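Subtilase cytotoxin, subunit B (PDB 3DWA) forms the pentameric B-subunit ring of an AB5 toxin, which probably binds sialylated host-cell glycans, including a non-human form, to deliver the catalytic subunit. Local coordinates at residues C[75-80]-C[112-117]. Numbering follows the deposited sequence.
Sequences RIYYEP and PDRKKN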
ATOM      1  N   ARG C  75       1.661 -20.309  -8.726  1.00 20.25           N
ATOM      2  CA  ARG C  75       2.955 -20.953  -8.873  1.00 20.06           C
ATOM      3  C   ARG C  75       3.899 -20.203  -7.978  1.00 20.78           C
ATOM      4  O   ARG C  75       3.926 -18.974  -8.030  1.00 19.56           O
ATOM      5  CB  ARG C  75       3.445 -20.822 -10.309  1.00 19.60           C
ATOM      6  CG  ARG C  75       4.884 -21.314 -10.545  1.00 19.64           C
ATOM      7  CD  ARG C  75       5.160 -21.427 -12.012  1.00 20.72           C
ATOM      8  NE  ARG C  75       4.418 -22.514 -12.662  1.00 24.88           N
ATOM      9  CZ  ARG C  75       4.374 -22.693 -13.995  1.00 26.00           C
ATOM     10  NH1 ARG C  75       5.025 -21.858 -14.812  1.00 24.85           N
ATOM     11  NH2 ARG C  75       3.675 -23.695 -14.525  1.00 22.81           N
ATOM     12  N   ILE C  76       4.642 -20.951  -7.162  1.00 20.96           N
ATOM     13  CA  ILE C  76       5.722 -20.436  -6.341  1.00 22.57           C
ATOM     14  C   ILE C  76       7.018 -20.798  -7.033  1.00 23.34           C
ATOM     15  O   ILE C  76       7.253 -21.972  -7.327  1.00 22.79           O
ATOM     16  CB  ILE C  76       5.678 -21.023  -4.873  1.00 23.66           C
ATOM     17  CG1 ILE C  76       4.746 -20.178  -3.983  1.00 26.57           C
ATOM     18  CG2 ILE C  76       7.006 -20.884  -4.171  1.00 23.99           C
ATOM     19  CD1 ILE C  76       3.327 -20.207  -4.350  1.00 33.45           C
ATOM     20  N   TYR C  77       7.846 -19.786  -7.301  1.00 22.74           N
ATOM     21  CA  TYR C  77       9.210 -19.964  -7.817  1.00 22.40           C
ATOM     22  C   TYR C  77      10.204 -19.783  -6.709  1.00 22.92           C
ATOM     23  O   TYR C  77      10.162 -18.778  -5.993  1.00 22.37           O
ATOM     24  CB  TYR C  77       9.526 -18.894  -8.835  1.00 21.01           C
ATOM     25  CG  TYR C  77       8.734 -18.917 -10.089  1.00 18.81           C
ATOM     26  CD1 TYR C  77       9.201 -19.591 -11.219  1.00 15.72           C
ATOM     27  CD2 TYR C  77       7.522 -18.227 -10.182  1.00 17.79           C
ATOM     28  CE1 TYR C  77       8.453 -19.568 -12.420  1.00 16.05           C
ATOM     29  CE2 TYR C  77       6.792 -18.202 -11.353  1.00 17.77           C
ATOM     30  CZ  TYR C  77       7.274 -18.864 -12.473  1.00 19.40           C
ATOM     31  OH  TYR C  77       6.516 -18.835 -13.612  1.00 20.36           O
ATOM     32  N   TYR C  78      11.121 -20.742  -6.561  1.00 23.64           N
ATOM     33  CA  TYR C  78      12.010 -20.754  -5.411  1.00 24.81           C
ATOM     34  C   TYR C  78      13.444 -21.156  -5.805  1.00 25.11           C
ATOM     35  O   TYR C  78      13.674 -21.766  -6.838  1.00 25.09           O
ATOM     36  CB  TYR C  78      11.441 -21.679  -4.301  1.00 24.89           C
ATOM     37  CG  TYR C  78      11.542 -23.166  -4.654  1.00 25.89           C
ATOM     38  CD1 TYR C  78      12.623 -23.920  -4.227  1.00 26.50           C
ATOM     39  CD2 TYR C  78      10.586 -23.784  -5.451  1.00 25.57           C
ATOM     40  CE1 TYR C  78      12.752 -25.270  -4.571  1.00 26.85           C
ATOM     41  CE2 TYR C  78      10.691 -25.142  -5.805  1.00 24.61           C
ATOM     42  CZ  TYR C  78      11.788 -25.867  -5.369  1.00 26.96           C
ATOM     43  OH  TYR C  78      11.916 -27.195  -5.688  1.00 28.59           O
ATOM     44  N   GLU C  79      14.397 -20.806  -4.960  1.00 26.91           N
ATOM     45  CA  GLU C  79      15.752 -21.285  -5.108  1.00 29.02           C
ATOM     46  C   GLU C  79      16.216 -21.944  -3.810  1.00 28.58           C
ATOM     47  O   GLU C  79      16.296 -21.281  -2.794  1.00 28.43           O
ATOM     48  CB  GLU C  79      16.693 -20.170  -5.487  1.00 29.15           C
ATOM     49  CG  GLU C  79      18.096 -20.619  -5.398  1.00 35.42           C
ATOM     50  CD  GLU C  79      18.970 -19.907  -6.347  1.00 41.85           C
ATOM     51  OE1 GLU C  79      19.588 -18.890  -5.929  1.00 43.50           O
ATOM     52  OE2 GLU C  79      18.997 -20.357  -7.521  1.00 46.97           O
ATOM     53  N   PRO C  80      16.524 -23.258  -3.854  1.00 29.04           N
ATOM     54  CA  PRO C  80      16.969 -23.966  -2.620  1.00 29.04           C
ATOM     55  C   PRO C  80      18.344 -23.501  -2.105  1.00 29.80           C
ATOM     56  O   PRO C  80      19.144 -22.943  -2.876  1.00 30.09           O
ATOM     57  CB  PRO C  80      17.034 -25.450  -3.032  1.00 29.86           C
ATOM     58  CG  PRO C  80      16.642 -25.527  -4.512  1.00 30.19           C
ATOM     59  CD  PRO C  80      16.474 -24.117  -5.058  1.00 28.06           C
ATOM     60  N   PRO C 112       7.419 -18.006 -16.949  1.00 27.91           N
ATOM     61  CA  PRO C 112       8.412 -18.984 -17.348  1.00 29.09           C
ATOM     62  C   PRO C 112       8.346 -20.259 -16.478  1.00 29.90           C
ATOM     63  O   PRO C 112       7.829 -20.237 -15.366  1.00 29.45           O
ATOM     64  CB  PRO C 112       9.738 -18.261 -17.097  1.00 28.34           C
ATOM     65  CG  PRO C 112       9.422 -17.352 -15.894  1.00 29.68           C
ATOM     66  CD  PRO C 112       8.005 -16.907 -16.150  1.00 28.52           C
ATOM     67  N   ASP C 113       8.900 -21.341 -17.013  1.00 31.40           N
ATOM     68  CA  ASP C 113       9.219 -22.558 -16.279  1.00 32.76           C
ATOM     69  C   ASP C 113      10.580 -22.482 -15.627  1.00 32.59           C
ATOM     70  O   ASP C 113      11.618 -22.599 -16.342  1.00 36.27           O
ATOM     71  CB  ASP C 113       9.299 -23.759 -17.243  1.00 32.54           C
ATOM     72  CG  ASP C 113       7.982 -24.106 -17.873  1.00 36.73           C
ATOM     73  OD1 ASP C 113       6.913 -23.857 -17.286  1.00 35.49           O
ATOM     74  OD2 ASP C 113       8.028 -24.665 -18.987  1.00 42.17           O
ATOM     75  N   ARG C 114      10.611 -22.450 -14.298  1.00 31.21           N
ATOM     76  CA  ARG C 114      11.864 -22.628 -13.573  1.00 29.38           C
ATOM     77  C   ARG C 114      12.044 -24.129 -13.284  1.00 30.08           C
ATOM     78  O   ARG C 114      11.550 -24.645 -12.281  1.00 28.30           O
ATOM     79  CB  ARG C 114      11.897 -21.772 -12.299  1.00 28.82           C
ATOM     80  CG  ARG C 114      13.195 -21.797 -11.516  1.00 27.26           C
ATOM     81  CD  ARG C 114      13.147 -20.867 -10.289  1.00 27.19           C
ATOM     82  NE  ARG C 114      14.437 -20.837  -9.583  1.00 25.58           N
ATOM     83  CZ  ARG C 114      15.479 -20.093  -9.956  1.00 24.33           C
ATOM     84  NH1 ARG C 114      15.387 -19.293 -11.002  1.00 21.97           N
ATOM     85  NH2 ARG C 114      16.615 -20.142  -9.278  1.00 23.96           N
ATOM     86  N   LYS C 115      12.752 -24.819 -14.183  1.00 30.33           N
ATOM     87  CA  LYS C 115      12.958 -26.262 -14.097  1.00 32.34           C
ATOM     88  C   LYS C 115      14.308 -26.648 -14.727  1.00 31.77           C
ATOM     89  O   LYS C 115      14.666 -26.130 -15.792  1.00 31.69           O
ATOM     90  CB  LYS C 115      11.820 -27.000 -14.827  1.00 31.24           C
ATOM     91  CG  LYS C 115      11.651 -28.450 -14.383  1.00 35.88           C
ATOM     92  CD  LYS C 115      10.920 -29.331 -15.396  1.00 36.24           C
ATOM     93  CE  LYS C 115       9.412 -29.038 -15.436  1.00 45.62           C
ATOM     94  NZ  LYS C 115       8.739 -28.908 -14.079  1.00 47.30           N
ATOM     95  N   LYS C 116      15.039 -27.550 -14.074  1.00 31.99           N
ATOM     96  CA  LYS C 116      16.225 -28.172 -14.669  1.00 32.79           C
ATOM     97  C   LYS C 116      15.858 -28.817 -15.972  1.00 33.25           C
ATOM     98  O   LYS C 116      14.832 -29.485 -16.070  1.00 32.14           O
ATOM     99  CB  LYS C 116      16.824 -29.247 -13.762  1.00 32.82           C
ATOM    100  CG  LYS C 116      17.614 -28.695 -12.608  1.00 36.11           C
ATOM    101  CD  LYS C 116      18.783 -29.577 -12.288  1.00 41.91           C
ATOM    102  CE  LYS C 116      18.533 -30.402 -11.091  1.00 45.41           C
ATOM    103  NZ  LYS C 116      19.837 -30.913 -10.569  1.00 49.48           N
ATOM    104  N   ASN C 117      16.696 -28.599 -16.984  1.00 34.14           N
ATOM    105  CA  ASN C 117      16.540 -29.306 -18.250  1.00 34.98           C
ATOM    106  C   ASN C 117      16.746 -30.785 -18.013  1.00 35.74           C
ATOM    107  O   ASN C 117      17.335 -31.188 -17.019  1.00 34.83           O
ATOM    108  CB  ASN C 117      17.527 -28.776 -19.290  1.00 34.93           C
ATOM    109  CG  ASN C 117      17.119 -27.418 -19.815  1.00 34.22           C
ATOM    110  OD1 ASN C 117      17.923 -26.481 -19.920  1.00 34.49           O
ATOM    111  ND2 ASN C 117      15.849 -27.293 -20.104  1.00 33.76           N
TER
HETATM  112  O   HOH W   1       5.103 -21.910 -17.868  1.00 21.73           O
HETATM  113  O   HOH W   2       4.627 -24.741 -16.997  1.00 36.77           O
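Tyr77 reaches out from strand 73-79 to the loop at Pro112, its OH donating a short 2.6 Å hydrogen bond to Pro112 O in the plane of that carbonyl. The oxygen lies at the edge of the phenol ring, as does Arg114 CB, 3.6 Å from Tyr77 CD1. Arg75 CG sits over one face toward the rim, and His20 of a neighbouring subunit meets the ring and packs on Pro112. This is the tight part of the contact, close to a subunit interface of the pentamer.

Arg114 extends from the loop toward the end of the strand, with CG anti to the backbone N (chi1 -176°) and the chain straight as far as NE. Its NE bonds Tyr78 O at 3.0 Å from above the carbonyl plane, while NH2 makes a salt bridge of 3.0 Å with Glu79 OE2 at the guanidinium edge. That carboxylate is shared: Arg7 pairs with OE2 and Trp53 binds OE1. Arg114 NH1 bonds Thr3 O, tying the N-terminal segment to the same guanidinium.

The Arg75-Asp113 side is looser and hydrated. Arg75 NE is held by Ser12, and its NH1 makes a weak bond to Pro112 O (3.3 Å, N-H...O angle 125°). The salt bridge from NH1 to Asp113 OD1 is long at 3.7 Å, with guanidinium and carboxylate planes 55° apart. A water that accepts from NH1 and donates to OD1 joins the two groups.

The loop after strand 96-102 thus packs on strand 73-79 of the antiparallel sheet, consistent with the OB-fold of AB5 B subunits. It is fastened by a backbone carbonyl that takes one short bond from Tyr77 and a weak one from Arg75, and by a buried arginine whose charge Glu79, shared with Arg7, probably offsets only in part, whereas Asp113 is coupled to Arg75 largely through water.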